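PDB 3LKE: enoyl-CoA hydratase from Bacillus halodurans, which probably hydrates the double bond of enoyl-CoA thioesters, or carries out a related acyl-CoA reaction, as a member of the crotonase family. Local coordinates for residues A[95-100]-A[121-126]. Numbering follows the deposited sequence.
Sequences LEIFTS and LACDRR
Phe98 and Ala122 bring the two backbones to 4.8 Å between their CA atoms, where the last turn of helix 81-98 meets the 3-10 turn leading toward strand 125-129. The Ala122 methyl points at the helix and fits between two successive residues: its CB lies 3.8 Å from Ile97 CG2 and 3.9 Å from Phe98 N. With chi1 of Ile97 at -65°, CG1 sits beside the backbone N and CG2 anti to it, which places the CG2 methyl against Ala122 CB and, at 3.9 Å, Cys123 SG. Phe98 adds its CB, 4.1 Å from Ala122 CB, while its side chain also packs on Ala223 and Leu227 of helix 223-241 and lies near a bound glycerol, probably from the crystallisation liquor. No hydrogen bond crosses between the segments. Leu95 O accepts Thr99 N and Thr99 OG1 from opposite faces of its carbonyl plane where the helix ends. Beyond Ala122, Cys123 O takes a 3.0 Å bond from Arg126 NH1, lying 7° out of the guanidinium plane, and that NH1 also forms a salt bridge with Glu160 of a second subunit. The chemistry is therefore buried apolar packing in the crotonase fold, joining the end of helix 81-98 to the turn before strand 125-129, with Arg126 NH1 giving that turn one polar tie.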
loop_
_atom_site.group_PDB
_atom_site.type_symbol
_atom_site.label_atom_id
_atom_site.label_comp_id
_atom_site.label_asym_id
_atom_site.label_seq_id
_atom_site.Cartn_x
_atom_site.Cartn_y
_atom_site.Cartn_z
ATOM N N LEU A 95 -6.022 -18.728 -6.523
ATOM C CA LEU A 95 -6.899 -17.795 -7.217
ATOM C C LEU A 95 -8.347 -17.989 -6.766
ATOM O O LEU A 95 -9.072 -17.025 -6.547
ATOM C CB LEU A 95 -6.752 -17.971 -8.733
ATOM C CG LEU A 95 -7.386 -16.902 -9.623
ATOM C CD1 LEU A 95 -6.908 -15.521 -9.216
ATOM C CD2 LEU A 95 -7.054 -17.204 -11.089
ATOM N N GLU A 96 -8.750 -19.248 -6.613
ATOM C CA GLU A 96 -10.118 -19.597 -6.189
ATOM C C GLU A 96 -10.430 -19.231 -4.741
ATOM O O GLU A 96 -11.566 -18.918 -4.404
ATOM C CB GLU A 96 -10.376 -21.085 -6.421
ATOM C CG GLU A 96 -10.173 -21.499 -7.854
ATOM C CD GLU A 96 -11.469 -21.612 -8.620
ATOM O OE1 GLU A 96 -12.532 -21.253 -8.060
ATOM O OE2 GLU A 96 -11.412 -22.055 -9.784
ATOM N N ILE A 97 -9.421 -19.254 -3.881
ATOM C CA ILE A 97 -9.601 -18.713 -2.543
ATOM C C ILE A 97 -9.770 -17.207 -2.661
ATOM O O ILE A 97 -10.731 -16.648 -2.157
ATOM C CB ILE A 97 -8.396 -19.019 -1.636
ATOM C CG1 ILE A 97 -8.287 -20.529 -1.410
ATOM C CG2 ILE A 97 -8.521 -18.294 -0.285
ATOM C CD1 ILE A 97 -7.014 -20.945 -0.710
ATOM N N PHE A 98 -8.834 -16.569 -3.355
ATOM C CA PHE A 98 -8.843 -15.122 -3.480
ATOM C C PHE A 98 -10.164 -14.584 -4.013
ATOM O O PHE A 98 -10.648 -13.553 -3.558
ATOM C CB PHE A 98 -7.712 -14.662 -4.395
ATOM C CG PHE A 98 -7.510 -13.175 -4.383
ATOM C CD1 PHE A 98 -6.844 -12.560 -3.334
ATOM C CD2 PHE A 98 -7.974 -12.391 -5.428
ATOM C CE1 PHE A 98 -6.648 -11.184 -3.331
ATOM C CE2 PHE A 98 -7.781 -11.003 -5.423
ATOM C CZ PHE A 98 -7.118 -10.411 -4.379
ATOM N N THR A 99 -10.741 -15.271 -4.991
ATOM C CA THR A 99 -11.965 -14.785 -5.616
ATOM C C THR A 99 -13.218 -15.373 -4.970
ATOM O O THR A 99 -14.321 -15.229 -5.498
ATOM C CB THR A 99 -12.008 -15.084 -7.133
ATOM O OG1 THR A 99 -11.844 -16.492 -7.362
ATOM C CG2 THR A 99 -10.907 -14.324 -7.884
ATOM N N SER A 100 -13.058 -16.056 -3.843
ATOM C CA SER A 100 -14.230 -16.583 -3.145
ATOM C C SER A 100 -15.167 -15.457 -2.728
ATOM O O SER A 100 -14.717 -14.430 -2.225
ATOM C CB SER A 100 -13.821 -17.364 -1.905
ATOM O OG SER A 100 -14.974 -17.808 -1.193
ATOM N N LEU A 121 -2.392 -16.737 2.305
ATOM C CA LEU A 121 -2.380 -15.280 2.245
ATOM C C LEU A 121 -3.510 -14.739 1.376
ATOM O O LEU A 121 -3.834 -13.546 1.440
ATOM C CB LEU A 121 -1.019 -14.774 1.763
ATOM C CG LEU A 121 0.129 -15.062 2.723
ATOM C CD1 LEU A 121 1.461 -14.631 2.089
ATOM C CD2 LEU A 121 -0.094 -14.322 4.037
ATOM N N ALA A 122 -4.132 -15.622 0.591
ATOM C CA ALA A 122 -5.304 -15.251 -0.191
ATOM C C ALA A 122 -6.572 -15.103 0.652
ATOM O O ALA A 122 -7.573 -14.569 0.176
ATOM C CB ALA A 122 -5.539 -16.248 -1.291
ATOM N N CYS A 123 -6.531 -15.583 1.893
ATOM C CA CYS A 123 -7.726 -15.572 2.744
ATOM C C CYS A 123 -7.985 -14.182 3.308
ATOM O O CYS A 123 -7.075 -13.349 3.399
ATOM C CB CYS A 123 -7.587 -16.546 3.916
ATOM S SG CYS A 123 -7.574 -18.279 3.447
ATOM N N ASP A 124 -9.237 -13.948 3.689
ATOM C CA ASP A 124 -9.642 -12.677 4.289
ATOM C C ASP A 124 -9.031 -12.460 5.664
ATOM O O ASP A 124 -8.783 -11.341 6.065
ATOM C CB ASP A 124 -11.152 -12.612 4.428
ATOM C CG ASP A 124 -11.860 -12.570 3.098
ATOM O OD1 ASP A 124 -11.313 -11.990 2.125
ATOM O OD2 ASP A 124 -12.982 -13.100 3.033
ATOM N N ARG A 125 -8.811 -13.547 6.399
ATOM C CA ARG A 125 -8.213 -13.430 7.715
ATOM C C ARG A 125 -7.428 -14.703 7.988
ATOM O O ARG A 125 -7.838 -15.781 7.589
ATOM C CB ARG A 125 -9.294 -13.205 8.792
ATOM C CG ARG A 125 -8.748 -12.819 10.160
ATOM C CD ARG A 125 -9.867 -12.308 11.091
ATOM N NE ARG A 125 -9.344 -11.661 12.294
ATOM C CZ ARG A 125 -8.921 -10.409 12.359
ATOM N NH1 ARG A 125 -8.901 -9.654 11.259
ATOM N NH2 ARG A 125 -8.480 -9.915 13.514
ATOM N N ARG A 126 -6.267 -14.542 8.602
ATOM C CA ARG A 126 -5.434 -15.657 9.000
ATOM C C ARG A 126 -5.249 -15.567 10.498
ATOM O O ARG A 126 -4.789 -14.549 11.005
ATOM C CB ARG A 126 -4.074 -15.567 8.306
ATOM C CG ARG A 126 -4.078 -15.912 6.820
ATOM C CD ARG A 126 -4.450 -14.728 5.931
ATOM N NE ARG A 126 -3.440 -13.675 5.982
ATOM C CZ ARG A 126 -3.546 -12.492 5.375
ATOM N NH1 ARG A 126 -4.612 -12.200 4.648
ATOM N NH2 ARG A 126 -2.574 -11.604 5.488
#